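Local structure of endoglucanase (Uncultured bacterium, 3X17) at residues I270-T275 with R334-D339; Q306-L311 with W342-L347; V243-A248 with L318-E323. The protein probably hydrolyses internal beta-1,4-glucosidic bonds in cellulose, as a glycoside hydrolase family 9 endoglucanase. All coordinates share one frame; numbering follows the deposited sequence.

Contact 1: residues I270-T275 with R334-D339; sequences ITTQDT and RDDADD. With CA (calcium ion), chain E.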
# COMPACT_ATOMS: atom_id res chain seq x y z
N ILE A 270 17.51 12.74 -13.60
CA ILE A 270 16.36 13.39 -12.99
C ILE A 270 15.10 13.25 -13.85
O ILE A 270 15.16 13.09 -15.08
CB ILE A 270 16.60 14.86 -12.69
CG1 ILE A 270 16.87 15.64 -13.98
CG2 ILE A 270 17.76 15.04 -11.70
CD1 ILE A 270 15.73 16.59 -14.42
N THR A 271 13.97 13.53 -13.20
CA THR A 271 12.67 13.51 -13.82
C THR A 271 11.86 14.60 -13.09
O THR A 271 12.09 14.85 -11.90
CB THR A 271 12.08 12.14 -13.53
OG1 THR A 271 12.15 11.30 -14.70
CG2 THR A 271 10.73 12.22 -12.97
N THR A 272 10.99 15.30 -13.82
CA THR A 272 10.11 16.29 -13.21
C THR A 272 9.01 15.68 -12.35
O THR A 272 8.68 16.24 -11.32
CB THR A 272 9.49 17.25 -14.25
OG1 THR A 272 8.94 16.49 -15.33
CG2 THR A 272 10.57 18.18 -14.80
N GLN A 273 8.43 14.54 -12.74
CA GLN A 273 7.48 13.84 -11.85
C GLN A 273 8.08 13.47 -10.49
O GLN A 273 7.44 13.63 -9.46
CB GLN A 273 6.79 12.62 -12.52
CG GLN A 273 7.72 11.50 -12.97
CD GLN A 273 7.82 10.35 -11.97
OE1 GLN A 273 7.30 10.44 -10.85
NE2 GLN A 273 8.54 9.29 -12.36
N ASP A 274 9.31 12.97 -10.50
CA ASP A 274 9.99 12.66 -9.26
C ASP A 274 10.24 13.93 -8.47
O ASP A 274 10.13 13.93 -7.23
CB ASP A 274 11.32 11.91 -9.50
CG ASP A 274 11.11 10.47 -9.96
OD1 ASP A 274 10.39 9.72 -9.26
OD2 ASP A 274 11.71 10.07 -11.00
N THR A 275 10.63 15.00 -9.16
CA THR A 275 10.93 16.25 -8.49
C THR A 275 9.66 16.77 -7.76
O THR A 275 9.69 17.15 -6.58
CB THR A 275 11.48 17.27 -9.51
OG1 THR A 275 12.70 16.77 -10.10
CG2 THR A 275 11.77 18.60 -8.86
N ARG A 334 4.63 8.81 -17.21
CA ARG A 334 4.84 9.62 -18.42
C ARG A 334 4.03 10.93 -18.47
O ARG A 334 3.96 11.58 -19.51
CB ARG A 334 4.68 8.75 -19.69
CG ARG A 334 5.60 7.51 -19.60
CD ARG A 334 5.88 6.77 -20.89
NE ARG A 334 7.19 7.13 -21.42
CZ ARG A 334 8.24 6.32 -21.53
NH1 ARG A 334 8.16 5.05 -21.16
NH2 ARG A 334 9.37 6.80 -22.01
N ASP A 335 3.56 11.38 -17.30
CA ASP A 335 2.89 12.68 -17.18
C ASP A 335 3.09 13.28 -15.79
O ASP A 335 2.77 12.63 -14.78
CB ASP A 335 1.39 12.51 -17.50
CG ASP A 335 0.60 13.82 -17.46
OD1 ASP A 335 1.18 14.89 -17.20
OD2 ASP A 335 -0.63 13.77 -17.65
N ASP A 336 3.59 14.51 -15.73
CA ASP A 336 3.92 15.13 -14.46
C ASP A 336 2.87 16.11 -13.92
O ASP A 336 3.10 16.77 -12.89
CB ASP A 336 5.31 15.78 -14.51
CG ASP A 336 5.35 17.06 -15.33
OD1 ASP A 336 4.27 17.56 -15.73
OD2 ASP A 336 6.46 17.63 -15.51
N ALA A 337 1.76 16.27 -14.63
CA ALA A 337 0.78 17.32 -14.25
C ALA A 337 0.04 16.96 -12.95
O ALA A 337 -0.20 17.83 -12.11
CB ALA A 337 -0.26 17.58 -15.42
N ASP A 338 -0.28 15.68 -12.79
CA ASP A 338 -0.91 15.24 -11.57
C ASP A 338 0.03 15.32 -10.38
O ASP A 338 -0.40 15.67 -9.27
CB ASP A 338 -1.58 13.85 -11.70
CG ASP A 338 -0.66 12.80 -12.28
OD1 ASP A 338 0.58 12.96 -12.18
OD2 ASP A 338 -1.18 11.80 -12.83
N ASP A 339 1.30 15.02 -10.62
CA ASP A 339 2.36 15.23 -9.61
C ASP A 339 2.60 16.71 -9.28
O ASP A 339 2.72 17.07 -8.10
CB ASP A 339 3.66 14.55 -10.08
CG ASP A 339 3.40 13.15 -10.61
OD1 ASP A 339 3.29 12.24 -9.78
OD2 ASP A 339 3.31 12.95 -11.84
CA CA E . 2.21 11.38 -13.01
O HOH W 1 0.23 10.81 -14.41

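Contact 2: residues Q306-L311 with W342-L347; sequences QAWRFL and WAAVEL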
# COMPACT_ATOMS: atom_id res chain seq x y z
N GLN A 306 12.75 24.39 -3.15
CA GLN A 306 13.81 24.46 -4.15
C GLN A 306 13.41 23.60 -5.36
O GLN A 306 13.55 24.01 -6.50
CB GLN A 306 15.13 23.97 -3.52
CG GLN A 306 16.36 23.98 -4.42
CD GLN A 306 16.61 25.35 -5.05
OE1 GLN A 306 16.63 26.37 -4.35
NE2 GLN A 306 16.73 25.38 -6.38
N ALA A 307 12.87 22.42 -5.09
CA ALA A 307 12.26 21.58 -6.10
C ALA A 307 11.17 22.30 -6.90
O ALA A 307 11.08 22.15 -8.11
CB ALA A 307 11.70 20.33 -5.46
N TRP A 308 10.29 23.03 -6.23
CA TRP A 308 9.30 23.80 -6.96
C TRP A 308 9.95 24.90 -7.82
O TRP A 308 9.43 25.22 -8.88
CB TRP A 308 8.25 24.41 -6.04
CG TRP A 308 7.16 25.07 -6.84
CD1 TRP A 308 7.07 26.39 -7.19
CD2 TRP A 308 6.07 24.41 -7.49
NE1 TRP A 308 5.97 26.60 -7.96
CE2 TRP A 308 5.34 25.40 -8.18
CE3 TRP A 308 5.60 23.08 -7.50
CZ2 TRP A 308 4.17 25.10 -8.88
CZ3 TRP A 308 4.44 22.79 -8.21
CH2 TRP A 308 3.75 23.79 -8.92
N ARG A 309 11.05 25.49 -7.36
CA ARG A 309 11.74 26.50 -8.18
C ARG A 309 12.23 25.87 -9.48
O ARG A 309 12.00 26.39 -10.58
CB ARG A 309 12.93 27.08 -7.42
CG ARG A 309 12.63 28.39 -6.72
CD ARG A 309 13.70 28.71 -5.68
NE ARG A 309 13.05 28.86 -4.39
CZ ARG A 309 13.48 28.36 -3.24
NH1 ARG A 309 14.66 27.77 -3.16
NH2 ARG A 309 12.76 28.55 -2.14
N PHE A 310 12.82 24.68 -9.36
CA PHE A 310 13.16 23.91 -10.54
C PHE A 310 11.97 23.65 -11.46
O PHE A 310 12.07 23.86 -12.66
CB PHE A 310 13.84 22.59 -10.19
CG PHE A 310 14.32 21.84 -11.39
CD1 PHE A 310 15.57 22.12 -11.95
CD2 PHE A 310 13.50 20.90 -12.00
CE1 PHE A 310 15.98 21.46 -13.10
CE2 PHE A 310 13.92 20.21 -13.13
CZ PHE A 310 15.16 20.52 -13.70
N LEU A 311 10.87 23.13 -10.91
CA LEU A 311 9.68 22.86 -11.73
C LEU A 311 9.10 24.09 -12.44
O LEU A 311 8.58 23.98 -13.54
CB LEU A 311 8.57 22.18 -10.92
CG LEU A 311 8.89 20.79 -10.39
CD1 LEU A 311 8.00 20.50 -9.20
CD2 LEU A 311 8.70 19.76 -11.53
N TRP A 342 -0.27 18.00 -7.14
CA TRP A 342 -0.15 17.53 -5.76
C TRP A 342 0.89 18.33 -4.99
O TRP A 342 0.67 18.76 -3.87
CB TRP A 342 0.18 16.04 -5.75
CG TRP A 342 0.49 15.49 -4.39
CD1 TRP A 342 -0.16 15.77 -3.22
CD2 TRP A 342 1.39 14.42 -4.11
NE1 TRP A 342 0.35 14.99 -2.20
CE2 TRP A 342 1.30 14.15 -2.72
CE3 TRP A 342 2.34 13.72 -4.87
CZ2 TRP A 342 2.17 13.25 -2.07
CZ3 TRP A 342 3.21 12.84 -4.23
CH2 TRP A 342 3.10 12.60 -2.84
N ALA A 343 2.03 18.57 -5.63
CA ALA A 343 3.07 19.39 -5.01
C ALA A 343 2.58 20.81 -4.74
O ALA A 343 2.78 21.34 -3.64
CB ALA A 343 4.35 19.39 -5.89
N ALA A 344 1.93 21.42 -5.73
CA ALA A 344 1.29 22.74 -5.52
C ALA A 344 0.36 22.80 -4.31
O ALA A 344 0.47 23.70 -3.47
CB ALA A 344 0.59 23.25 -6.79
N VAL A 345 -0.55 21.85 -4.20
CA VAL A 345 -1.46 21.78 -3.05
C VAL A 345 -0.69 21.75 -1.74
O VAL A 345 -0.91 22.58 -0.86
CB VAL A 345 -2.41 20.55 -3.14
CG1 VAL A 345 -3.17 20.35 -1.82
CG2 VAL A 345 -3.40 20.74 -4.30
N GLU A 346 0.23 20.78 -1.60
CA GLU A 346 0.94 20.59 -0.32
C GLU A 346 1.79 21.81 0.07
O GLU A 346 1.84 22.22 1.23
CB GLU A 346 1.81 19.33 -0.36
CG GLU A 346 1.04 18.07 -0.75
CD GLU A 346 -0.13 17.75 0.20
OE1 GLU A 346 -0.28 18.41 1.26
OE2 GLU A 346 -0.84 16.76 -0.06
N LEU A 347 2.44 22.42 -0.91
CA LEU A 347 3.19 23.64 -0.65
C LEU A 347 2.27 24.80 -0.27
O LEU A 347 2.60 25.58 0.63
CB LEU A 347 4.06 24.00 -1.87
CG LEU A 347 5.41 23.25 -1.87
CD1 LEU A 347 6.04 23.19 -3.26
CD2 LEU A 347 6.35 23.91 -0.87

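Contact 3: residues V243-A248 with L318-E323; sequences VYHKLA and LDYPAE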
# COMPACT_ATOMS: atom_id res chain seq x y z
N VAL A 243 15.29 16.14 -8.83
CA VAL A 243 15.43 14.91 -8.06
C VAL A 243 15.68 13.71 -8.98
O VAL A 243 14.99 13.55 -9.99
CB VAL A 243 14.19 14.63 -7.15
CG1 VAL A 243 14.34 13.31 -6.37
CG2 VAL A 243 14.01 15.78 -6.17
N TYR A 244 16.77 12.98 -8.72
CA TYR A 244 17.13 11.81 -9.52
C TYR A 244 16.07 10.74 -9.40
O TYR A 244 15.34 10.67 -8.40
CB TYR A 244 18.51 11.24 -9.10
CG TYR A 244 19.65 12.20 -9.36
CD1 TYR A 244 20.02 12.54 -10.66
CD2 TYR A 244 20.32 12.83 -8.30
CE1 TYR A 244 21.05 13.44 -10.91
CE2 TYR A 244 21.35 13.74 -8.53
CZ TYR A 244 21.70 14.05 -9.84
OH TYR A 244 22.70 14.97 -10.08
N HIS A 245 15.99 9.88 -10.40
CA HIS A 245 14.83 9.03 -10.58
C HIS A 245 14.93 7.79 -9.71
O HIS A 245 13.94 7.33 -9.15
CB HIS A 245 14.70 8.62 -12.03
CG HIS A 245 13.60 7.64 -12.29
ND1 HIS A 245 12.28 7.89 -11.97
CD2 HIS A 245 13.61 6.48 -12.99
CE1 HIS A 245 11.53 6.91 -12.42
NE2 HIS A 245 12.31 6.02 -13.01
N LYS A 246 16.11 7.21 -9.63
CA LYS A 246 16.25 5.93 -8.98
C LYS A 246 17.74 5.59 -8.92
O LYS A 246 18.58 6.30 -9.50
CB LYS A 246 15.50 4.85 -9.77
CG LYS A 246 16.11 4.58 -11.16
CD LYS A 246 15.50 3.37 -11.84
CE LYS A 246 15.95 3.30 -13.31
NZ LYS A 246 15.59 1.98 -13.94
N LEU A 247 18.04 4.57 -8.13
CA LEU A 247 19.40 4.17 -7.86
C LEU A 247 19.45 2.67 -7.89
O LEU A 247 18.77 2.00 -7.11
CB LEU A 247 19.83 4.69 -6.50
CG LEU A 247 21.33 4.72 -6.27
CD1 LEU A 247 21.63 5.74 -5.15
CD2 LEU A 247 21.86 3.32 -5.93
N ALA A 248 20.26 2.11 -8.77
CA ALA A 248 20.27 0.65 -8.90
C ALA A 248 21.52 0.19 -9.63
O ALA A 248 22.25 1.01 -10.18
CB ALA A 248 19.01 0.15 -9.62
N LEU A 318 10.70 13.70 -18.79
CA LEU A 318 10.18 12.41 -18.48
C LEU A 318 10.81 11.37 -19.40
O LEU A 318 10.12 10.65 -20.11
CB LEU A 318 8.65 12.42 -18.62
CG LEU A 318 7.98 13.41 -17.63
CD1 LEU A 318 6.52 13.68 -17.95
CD2 LEU A 318 8.11 12.93 -16.20
N ASP A 319 12.14 11.30 -19.39
CA ASP A 319 12.86 10.35 -20.25
C ASP A 319 13.23 9.10 -19.50
O ASP A 319 13.93 9.16 -18.47
CB ASP A 319 14.13 11.00 -20.79
CG ASP A 319 13.85 12.24 -21.59
OD1 ASP A 319 12.91 12.21 -22.41
OD2 ASP A 319 14.60 13.22 -21.41
N TYR A 320 12.88 7.96 -20.07
CA TYR A 320 13.12 6.67 -19.46
C TYR A 320 13.80 5.73 -20.45
O TYR A 320 13.19 4.78 -20.94
CB TYR A 320 11.80 6.06 -18.93
CG TYR A 320 11.05 6.95 -17.94
CD1 TYR A 320 11.44 7.04 -16.61
CD2 TYR A 320 9.96 7.71 -18.35
CE1 TYR A 320 10.75 7.86 -15.71
CE2 TYR A 320 9.29 8.56 -17.48
CZ TYR A 320 9.65 8.59 -16.15
OH TYR A 320 8.97 9.42 -15.29
N PRO A 321 15.10 5.97 -20.73
CA PRO A 321 15.74 5.16 -21.77
C PRO A 321 15.63 3.68 -21.42
O PRO A 321 15.85 3.29 -20.27
CB PRO A 321 17.21 5.60 -21.71
CG PRO A 321 17.27 6.79 -20.84
CD PRO A 321 16.05 6.79 -19.97
N ALA A 322 15.29 2.86 -22.40
CA ALA A 322 15.09 1.44 -22.17
C ALA A 322 16.31 0.78 -21.52
O ALA A 322 16.18 -0.19 -20.77
CB ALA A 322 14.72 0.71 -23.51
N GLU A 323 17.48 1.32 -21.78
CA GLU A 323 18.70 0.74 -21.21
C GLU A 323 18.90 1.03 -19.71
O GLU A 323 19.65 0.33 -19.04
CB GLU A 323 19.95 1.12 -22.01
CG GLU A 323 20.33 2.58 -21.92
CD GLU A 323 19.70 3.43 -23.03
OE1 GLU A 323 18.86 2.90 -23.80
OE2 GLU A 323 20.01 4.64 -23.09

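Contact 1: residues I270-T275 with R334-D339
Thr272 and Asp336 reach each other through matching first torsions. In both, the polar branch sits between the backbone N and the carbonyl carbon: Thr272 OG1 at chi1 49°, Asp336 CG at chi1 73°. Thr272 OG1 then donates a hydrogen bond of 2.7 Å to Asp336 OD2. The bond meets the anti lone pair of OD2, on the side away from OD1. The same OD2 also forms a salt bridge with Arg340, so this buried oxygen is held by two partners. With an alanine at Asp336, the Arg340 guanidinium would probably lose its carboxylate mate and Thr272 OG1 this acceptor.

Next to this bond, Gln273 packs by its CB, which lies 3.6 Å from Asp339 OD2. Asp339 OD2 is also a ligand of the calcium ion, at 2.2 Å. Asp335 O binds the metal at 2.2 Å and Asp338 OD1 at 2.4 Å, and a water binds as well. Asp333 and Val377 complete the site. Asp339 OD1, the oxygen not on calcium, pairs with Lys277. The side chain of Asp335 has a separate task: its OD1 accepts from Ala337 N at 3.0 Å and caps the start of helix 337-351. The arrangement is a calcium site built on the N-terminal end of a helix, in the catalytic domain of a family 9 glycoside hydrolase.

Contact 2: residues Q306-L311 with W342-L347
Trp308 is the bump of this contact, and the hollow that takes it is lined by Ala343, Ala344 and Leu347. The indole reaches out with CG anti to the backbone N (chi1 -174°), which sends the six-membered ring across to the facing helix. Its far corner does most of the touching. CH2 meets Ala344 CB at 3.8 Å, and CZ3 approaches Ala343 CB at 4.1 Å. The Ala343 methyl lies at the ring edge, near the ring plane. Two small residues in a row keep the helix surface low at this point, so the ring comes close to the backbone itself: CZ3 is 3.8 Å from Ala344 N. One turn further on, Leu347 is the taller wall. Its CD1 rests against the root of the tryptophan, 3.8 Å from Trp308 CB, and the two side chains cross at a slant.

These helices, 294-312 and 337-351, belong to the (alpha/alpha)6 barrel of the enzyme. The N-to-C directions of their short segments make an angle of 138°, so they run in opposing senses but well inclined, and the axes stay 11.3 Å apart. That spacing is wide, consistent with an indole standing between them.

The side chains meet by apolar contacts alone. Helix 354-366 closes in on the same indole, with Tyr356 and Tyr359 each meeting it edge-to-face. Ala344 and Leu347 touch that helix as well, Ala344 at Tyr359 and Leu347 at Tyr356.

Contact 3: residues V243-A248 with L318-E323
His245 offers one face of its imidazole to the edge of Tyr320. The pair is T-shaped: ring centres are 5.1 Å apart and the planes are turned by 61°. Tyr320 CE1 is the leading atom, lying over the imidazole, offset toward the rim, 3.5 Å from His245 CE1. Tyr320 CE1 is 3.6 Å from His245 NE2. Tyr320 CD1 lies 3.8 Å from His245 NE2. With CG of His245 anti to the backbone N (chi1 174°), the ring extends from strand 243-249 toward the loop that carries Tyr320. The contact thus joins that strand to the loop between helices 294-312 and 337-351.

Both rings are buried, and polar partners fix how each is turned. His245 ND1 is hydrogen-bonded to Asp274 OD2, and NE2 to Pro330 O. Tyr320 OH bonds to Gln273 NE2 and to the backbone O of Asp333, whose carboxylate binds calcium, which places the tyrosine just behind that site.

Pro330 O can only accept, so NE2 should carry a proton. ND1 faces a carboxylate, which would favour a proton there too. This pairing would probably shift the imidazole toward its doubly protonated, cationic form. A ring of that kind is a poor acceptor for the C-H edge of a tyrosine, so the stack probably owes more to close packing than to electrostatic attraction.

Overall arrangement
From the N terminus the chain first passes the strand part of contact 3 (243-248), then the first halves of contact 1 (270-275) and contact 2 (306-311). It returns in the same order: 318-323 closes contact 3 over 69 residues, 334-339 closes contact 1 over 58, and 342-347 closes contact 2 over 30. Every pair of loops crosses and none nests. Contacts 1 and 3 share a sheet through neighbouring strands 243-249 and 265-271; Val243 N bonds to Thr275 OG1 of helix 272-288. Contacts 1 and 2 share helix 337-351 and touch where Thr275 packs on Leu311. Contacts 2 and 3 do not touch. Together they tie a small sheet, a calcium site and helices of the barrel.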